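Local coordinates for malarial CLPB2 atpase/hsp101 protein (Plasmodium falciparum, PDB 4IRF) that probably works as an ATP-driven ClpB-type unfolding and translocation chaperone of the malaria parasite, represented here by its N-terminal cargo-binding domain, at residues H39-L44 with E66-A71; D113-L118 with K146-K151. All blocks are in the same frame, centred on the assembly; numbering follows the deposited sequence.

Interaction 1. Residues H39-L44 with E66-A71; sequences HILSAL and EYIDIA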
loop_
_atom_site.group_PDB
_atom_site.type_symbol
_atom_site.label_atom_id
_atom_site.label_comp_id
_atom_site.label_asym_id
_atom_site.label_seq_id
_atom_site.Cartn_x
_atom_site.Cartn_y
_atom_site.Cartn_z
ATOM N N HIS A 39 4.701 0.107 -5.784
ATOM C CA HIS A 39 4.350 -1.278 -6.088
ATOM C C HIS A 39 3.387 -1.882 -5.090
ATOM O O HIS A 39 2.512 -2.676 -5.458
ATOM C CB HIS A 39 5.605 -2.148 -6.150
ATOM C CG HIS A 39 6.611 -1.641 -7.112
ATOM N ND1 HIS A 39 7.953 -1.512 -6.800
ATOM C CD2 HIS A 39 6.479 -1.235 -8.400
ATOM C CE1 HIS A 39 8.586 -1.009 -7.846
ATOM N NE2 HIS A 39 7.715 -0.843 -8.835
ATOM N N ILE A 40 3.573 -1.535 -3.814
ATOM C CA ILE A 40 2.682 -1.997 -2.783
ATOM C C ILE A 40 1.308 -1.369 -2.973
ATOM O O ILE A 40 0.308 -2.076 -2.818
ATOM C CB ILE A 40 3.193 -1.672 -1.388
ATOM C CG1 ILE A 40 4.520 -2.433 -1.180
ATOM C CG2 ILE A 40 2.154 -2.073 -0.341
ATOM C CD1 ILE A 40 5.097 -2.195 0.200
ATOM N N LEU A 41 1.298 -0.075 -3.312
ATOM C CA LEU A 41 0.001 0.623 -3.587
ATOM C C LEU A 41 -0.764 -0.070 -4.731
ATOM O O LEU A 41 -1.976 -0.322 -4.603
ATOM C CB LEU A 41 0.213 2.115 -3.839
ATOM C CG LEU A 41 -1.103 2.814 -4.194
ATOM C CD1 LEU A 41 -2.114 2.676 -3.084
ATOM C CD2 LEU A 41 -0.871 4.250 -4.547
ATOM N N SER A 42 -0.057 -0.425 -5.807
ATOM C CA SER A 42 -0.702 -1.121 -6.940
ATOM C C SER A 42 -1.398 -2.372 -6.433
ATOM O O SER A 42 -2.582 -2.610 -6.700
ATOM C CB SER A 42 0.341 -1.509 -7.987
ATOM O OG SER A 42 -0.245 -2.229 -9.066
ATOM N N ALA A 43 -0.667 -3.162 -5.631
ATOM C CA ALA A 43 -1.198 -4.386 -5.036
ATOM C C ALA A 43 -2.392 -4.162 -4.087
ATOM O O ALA A 43 -3.345 -4.943 -4.043
ATOM C CB ALA A 43 -0.061 -5.135 -4.307
ATOM N N LEU A 44 -2.309 -3.106 -3.294
ATOM C CA LEU A 44 -3.321 -2.826 -2.291
ATOM C C LEU A 44 -4.606 -2.439 -3.018
ATOM O O LEU A 44 -5.659 -3.023 -2.740
ATOM C CB LEU A 44 -2.813 -1.727 -1.349
ATOM C CG LEU A 44 -3.632 -1.530 -0.079
ATOM C CD1 LEU A 44 -2.746 -1.079 1.073
ATOM C CD2 LEU A 44 -4.676 -0.468 -0.358
ATOM N N GLU A 66 -5.521 4.262 -12.738
ATOM C CA GLU A 66 -4.924 5.019 -13.827
ATOM C C GLU A 66 -3.745 5.873 -13.327
ATOM O O GLU A 66 -2.682 5.940 -13.962
ATOM C CB GLU A 66 -6.049 5.840 -14.480
ATOM C CG GLU A 66 -5.670 7.027 -15.336
ATOM C CD GLU A 66 -6.923 7.751 -15.818
ATOM O OE1 GLU A 66 -7.688 7.150 -16.611
ATOM O OE2 GLU A 66 -7.165 8.898 -15.373
ATOM N N TYR A 67 -3.900 6.500 -12.162
ATOM C CA TYR A 67 -2.789 7.239 -11.567
ATOM C C TYR A 67 -1.645 6.275 -11.202
ATOM O O TYR A 67 -0.459 6.594 -11.335
ATOM C CB TYR A 67 -3.250 7.961 -10.295
ATOM C CG TYR A 67 -3.904 9.320 -10.530
ATOM C CD1 TYR A 67 -3.184 10.369 -11.087
ATOM C CD2 TYR A 67 -5.215 9.556 -10.144
ATOM C CE1 TYR A 67 -3.765 11.620 -11.289
ATOM C CE2 TYR A 67 -5.817 10.803 -10.341
ATOM C CZ TYR A 67 -5.084 11.830 -10.910
ATOM O OH TYR A 67 -5.664 13.071 -11.112
ATOM N N ILE A 68 -2.020 5.111 -10.699
ATOM C CA ILE A 68 -1.010 4.155 -10.218
ATOM C C ILE A 68 -0.191 3.647 -11.403
ATOM O O ILE A 68 1.046 3.610 -11.344
ATOM C CB ILE A 68 -1.640 2.978 -9.457
ATOM C CG1 ILE A 68 -2.229 3.484 -8.132
ATOM C CG2 ILE A 68 -0.577 1.896 -9.183
ATOM C CD1 ILE A 68 -3.080 2.491 -7.419
ATOM N N ASP A 69 -0.887 3.293 -12.482
ATOM C CA ASP A 69 -0.231 2.759 -13.673
ATOM C C ASP A 69 0.682 3.783 -14.335
ATOM O O ASP A 69 1.776 3.443 -14.794
ATOM C CB ASP A 69 -1.259 2.167 -14.645
ATOM C CG ASP A 69 -1.950 0.942 -14.081
ATOM O OD1 ASP A 69 -1.424 0.337 -13.119
ATOM O OD2 ASP A 69 -3.020 0.567 -14.591
ATOM N N ILE A 70 0.258 5.041 -14.366
ATOM C CA ILE A 70 1.132 6.110 -14.840
ATOM C C ILE A 70 2.429 6.208 -14.022
ATOM O O ILE A 70 3.523 6.300 -14.583
ATOM C CB ILE A 70 0.394 7.471 -14.884
ATOM C CG1 ILE A 70 -0.565 7.497 -16.078
ATOM C CG2 ILE A 70 1.377 8.627 -14.929
ATOM C CD1 ILE A 70 -1.754 8.466 -15.906
ATOM N N ALA A 71 2.307 6.141 -12.698
ATOM C CA ALA A 71 3.457 6.209 -11.805
ATOM C C ALA A 71 4.336 4.956 -11.898
ATOM O O ALA A 71 5.560 5.062 -11.802
ATOM C CB ALA A 71 2.994 6.415 -10.364
HETATM O O HOH W 1 -2.222 -0.987 -10.485
#
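I68 reaches across from helix 61-74 and sets its two branches against two consecutive residues, L41 and S42. The tight part is apolar. I68 CD1, at the end of the longer branch, lies 3.8 Å from L41 CG, and CG1 of I68 is 3.9 Å from L41 CD2; the two side chains cross obliquely. The short branch takes the other neighbour: I68 CG2 sits 3.7 Å from S42 CB and 3.8 Å from S42 CA, close against the backbone of helix 37-46. That methyl gets there because CG2 is anti to the backbone N of I68, while CG1 (chi1 -68°) is anti to the carbonyl carbon and swings toward L41. Within the two segments the backbones come closest here, the CA atoms of S42 and I68 being 6.2 Å apart.

The looser, wetter side begins at the S42 hydroxyl. One water lies 2.7 Å from S42 OG and donates to D69 OD1 at 3.1 Å, bridging a gap that the two side chains do not close directly. D69 OD2 is paired with K65, one turn back on its own helix, so both carboxylate oxygens have partners.

This is helix-helix packing within the mainly helical Clp N-terminal domain: V127 and F131 of helix 125-133 also pack on L41, I26 of helix 14-29 touches S42, and I68 also touches I38 and A45 of helix 37-46.

Interaction 2. Residues D113-L118 with K146-K151; sequences DVEHLL and KRKFEK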
loop_
_atom_site.group_PDB
_atom_site.type_symbol
_atom_site.label_atom_id
_atom_site.label_comp_id
_atom_site.label_asym_id
_atom_site.label_seq_id
_atom_site.Cartn_x
_atom_site.Cartn_y
_atom_site.Cartn_z
ATOM N N ASP A 113 -3.015 -4.291 9.701
ATOM C CA ASP A 113 -4.021 -4.540 8.666
ATOM C C ASP A 113 -3.794 -3.612 7.480
ATOM O O ASP A 113 -2.886 -2.780 7.463
ATOM C CB ASP A 113 -5.443 -4.342 9.254
ATOM C CG ASP A 113 -6.502 -5.168 8.531
ATOM O OD1 ASP A 113 -6.326 -5.470 7.339
ATOM O OD2 ASP A 113 -7.524 -5.514 9.163
ATOM N N VAL A 114 -4.646 -3.740 6.474
ATOM C CA VAL A 114 -4.521 -2.944 5.266
ATOM C C VAL A 114 -4.591 -1.441 5.486
ATOM O O VAL A 114 -3.882 -0.700 4.823
ATOM C CB VAL A 114 -5.570 -3.398 4.213
ATOM C CG1 VAL A 114 -5.369 -2.676 2.916
ATOM C CG2 VAL A 114 -5.431 -4.876 3.974
ATOM N N GLU A 115 -5.445 -0.979 6.409
ATOM C CA GLU A 115 -5.538 0.458 6.665
ATOM C C GLU A 115 -4.232 0.990 7.232
ATOM O O GLU A 115 -3.882 2.151 7.014
ATOM C CB GLU A 115 -6.628 0.751 7.698
ATOM C CG GLU A 115 -8.054 0.433 7.206
ATOM C CD GLU A 115 -8.468 -1.022 7.393
ATOM O OE1 GLU A 115 -7.622 -1.913 7.655
ATOM O OE2 GLU A 115 -9.698 -1.284 7.264
ATOM N N HIS A 116 -3.546 0.166 8.013
ATOM C CA HIS A 116 -2.286 0.591 8.636
ATOM C C HIS A 116 -1.182 0.678 7.586
ATOM O O HIS A 116 -0.387 1.616 7.589
ATOM C CB HIS A 116 -1.922 -0.368 9.768
ATOM C CG HIS A 116 -3.024 -0.484 10.778
ATOM N ND1 HIS A 116 -3.676 -1.671 11.030
ATOM C CD2 HIS A 116 -3.635 0.457 11.537
ATOM C CE1 HIS A 116 -4.624 -1.460 11.935
ATOM N NE2 HIS A 116 -4.617 -0.181 12.257
ATOM N N LEU A 117 -1.198 -0.267 6.658
ATOM C CA LEU A 117 -0.309 -0.242 5.511
ATOM C C LEU A 117 -0.624 0.986 4.677
ATOM O O LEU A 117 0.291 1.716 4.236
ATOM C CB LEU A 117 -0.462 -1.546 4.715
ATOM C CG LEU A 117 0.461 -1.756 3.544
ATOM C CD1 LEU A 117 1.931 -1.670 3.971
ATOM C CD2 LEU A 117 0.164 -3.113 2.972
ATOM N N LEU A 118 -1.920 1.282 4.503
ATOM C CA LEU A 118 -2.309 2.470 3.753
ATOM C C LEU A 118 -1.706 3.728 4.396
ATOM O O LEU A 118 -1.145 4.593 3.703
ATOM C CB LEU A 118 -3.850 2.558 3.621
ATOM C CG LEU A 118 -4.339 3.660 2.678
ATOM C CD1 LEU A 118 -4.279 3.215 1.241
ATOM C CD2 LEU A 118 -5.752 4.067 3.063
ATOM N N LYS A 146 -9.307 5.762 12.543
ATOM C CA LYS A 146 -10.155 6.016 13.716
ATOM C C LYS A 146 -11.444 5.191 13.621
ATOM O O LYS A 146 -11.838 4.522 14.579
ATOM C CB LYS A 146 -10.463 7.517 13.825
ATOM C CG LYS A 146 -11.357 7.928 15.005
ATOM C CD LYS A 146 -11.564 9.431 15.022
ATOM C CE LYS A 146 -12.438 9.863 16.192
ATOM N NZ LYS A 146 -13.785 9.211 16.161
ATOM N N ARG A 147 -12.091 5.120 12.464
ATOM C CA ARG A 147 -13.281 4.287 12.351
ATOM C C ARG A 147 -13.029 2.821 12.487
ATOM O O ARG A 147 -13.819 2.100 13.028
ATOM C CB ARG A 147 -13.990 4.508 11.008
ATOM C CG ARG A 147 -14.417 5.914 10.711
ATOM C CD ARG A 147 -15.417 5.923 9.570
ATOM N NE ARG A 147 -14.753 5.779 8.301
ATOM C CZ ARG A 147 -14.221 6.789 7.662
ATOM N NH1 ARG A 147 -14.326 7.988 8.152
ATOM N NH2 ARG A 147 -13.602 6.594 6.546
ATOM N N LYS A 148 -11.950 2.402 11.994
ATOM C CA LYS A 148 -11.624 1.021 12.144
ATOM C C LYS A 148 -11.468 0.668 13.621
ATOM O O LYS A 148 -11.922 -0.326 14.073
ATOM C CB LYS A 148 -10.370 0.659 11.357
ATOM C CG LYS A 148 -10.070 -0.793 11.453
ATOM C CD LYS A 148 -8.717 -1.083 10.883
ATOM C CE LYS A 148 -8.418 -2.547 10.901
ATOM N NZ LYS A 148 -9.217 -3.355 9.979
ATOM N N PHE A 149 -10.770 1.471 14.389
ATOM C CA PHE A 149 -10.619 1.171 15.807
ATOM C C PHE A 149 -12.004 1.065 16.516
ATOM O O PHE A 149 -12.346 0.149 17.311
ATOM C CB PHE A 149 -9.758 2.288 16.380
ATOM C CG PHE A 149 -9.700 2.336 17.853
ATOM C CD1 PHE A 149 -9.318 1.263 18.574
ATOM C CD2 PHE A 149 -10.006 3.482 18.495
ATOM C CE1 PHE A 149 -9.238 1.318 19.936
ATOM C CE2 PHE A 149 -9.939 3.550 19.855
ATOM C CZ PHE A 149 -9.553 2.470 20.570
ATOM N N GLU A 150 -12.804 2.032 16.159
ATOM C CA GLU A 150 -14.093 2.193 16.820
ATOM C C GLU A 150 -15.021 1.052 16.543
ATOM O O GLU A 150 -15.870 0.795 17.328
ATOM C CB GLU A 150 -14.703 3.562 16.601
ATOM C CG GLU A 150 -13.929 4.615 17.357
ATOM C CD GLU A 150 -14.476 6.006 17.255
ATOM O OE1 GLU A 150 -15.192 6.301 16.287
ATOM O OE2 GLU A 150 -14.170 6.808 18.127
ATOM N N LYS A 151 -14.815 0.321 15.456
ATOM C CA LYS A 151 -15.630 -0.839 15.146
ATOM C C LYS A 151 -15.263 -1.994 16.015
ATOM O O LYS A 151 -15.996 -2.942 16.124
ATOM C CB LYS A 151 -15.484 -1.219 13.671
ATOM C CG LYS A 151 -16.061 -0.197 12.705
ATOM C CD LYS A 151 -15.860 -0.625 11.262
ATOM C CE LYS A 151 -16.457 0.385 10.296
ATOM N NZ LYS A 151 -16.246 -0.010 8.877
#
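K148 stretches from helix 138-151 to the start of helix 114-121 and puts its ammonium group between two acids, D113 and E115. The ionic part comes first: K148 NZ donates to D113 OD2 at 2.9 Å and to E115 OE1 at 3.2 Å, making a three-residue salt-bridge network. Neither carboxylate is met in its plane. The nitrogen stands above both, 56° out of the plane for D113 and 46° for E115. The lysine is extended as far as CE and then bends at its last torsion (chi4 69°), which turns NZ in among the acids. E115 is itself bent at chi2 and crosses the lysine at about a right angle.

Van der Waals contact accompanies the charges. The aliphatic end of the lysine lies over the E115 carboxylate, K148 CD being 3.5 Å from E115 CD, and K148 CE approaches H116 CE1 obliquely at 4.1 Å.

Hydrogen bonds within 113-118 hold the receiving side in shape. D113 N donates to H116 ND1 at 3.0 Å, nearly straight and almost exactly in the ring plane, and this steadies the imidazole's rotation. D113 OD1 accepts from V114 N on its anti side, somewhat out of the carboxylate plane. D113 occupies the N-cap position, but its side chain makes no capping bond.

R15 of helix 14-29 also pairs with D113 OD2, and the Y49 hydroxyl bonds E115 OE2 and, weakly, K148 NZ. D113 OD2 thus has two basic partners, while E115 divides its oxygens between K148 and Y49. Y49 belongs to helix 48-56, whose L53 packs on E115, while I144 and L145 of helix 138-151 pack on E115, and L145 also on H116.

How the interactions relate
The two contacts come one after the other along the chain: interaction 1 joins helices 37-46 and 61-74, and interaction 2 joins helices 114-121 and 138-151. Their centres are 20 Å apart, on opposite sides of the chain's centre. Between them runs a shared seam, because 39-44 and 113-118 pack directly on each other: L44 CD1 lies 3.6 Å from V114 CG1, and I40 CG2 lies 4.0 Å from L117 CD2. Helices 37-46 and 114-121 therefore meet in the interior, and each contacts a further helix, through mainly apolar contact in interaction 1 and a salt-bridge network in interaction 2. This ties the earlier and later helices of the Clp N-terminal region into one compact domain.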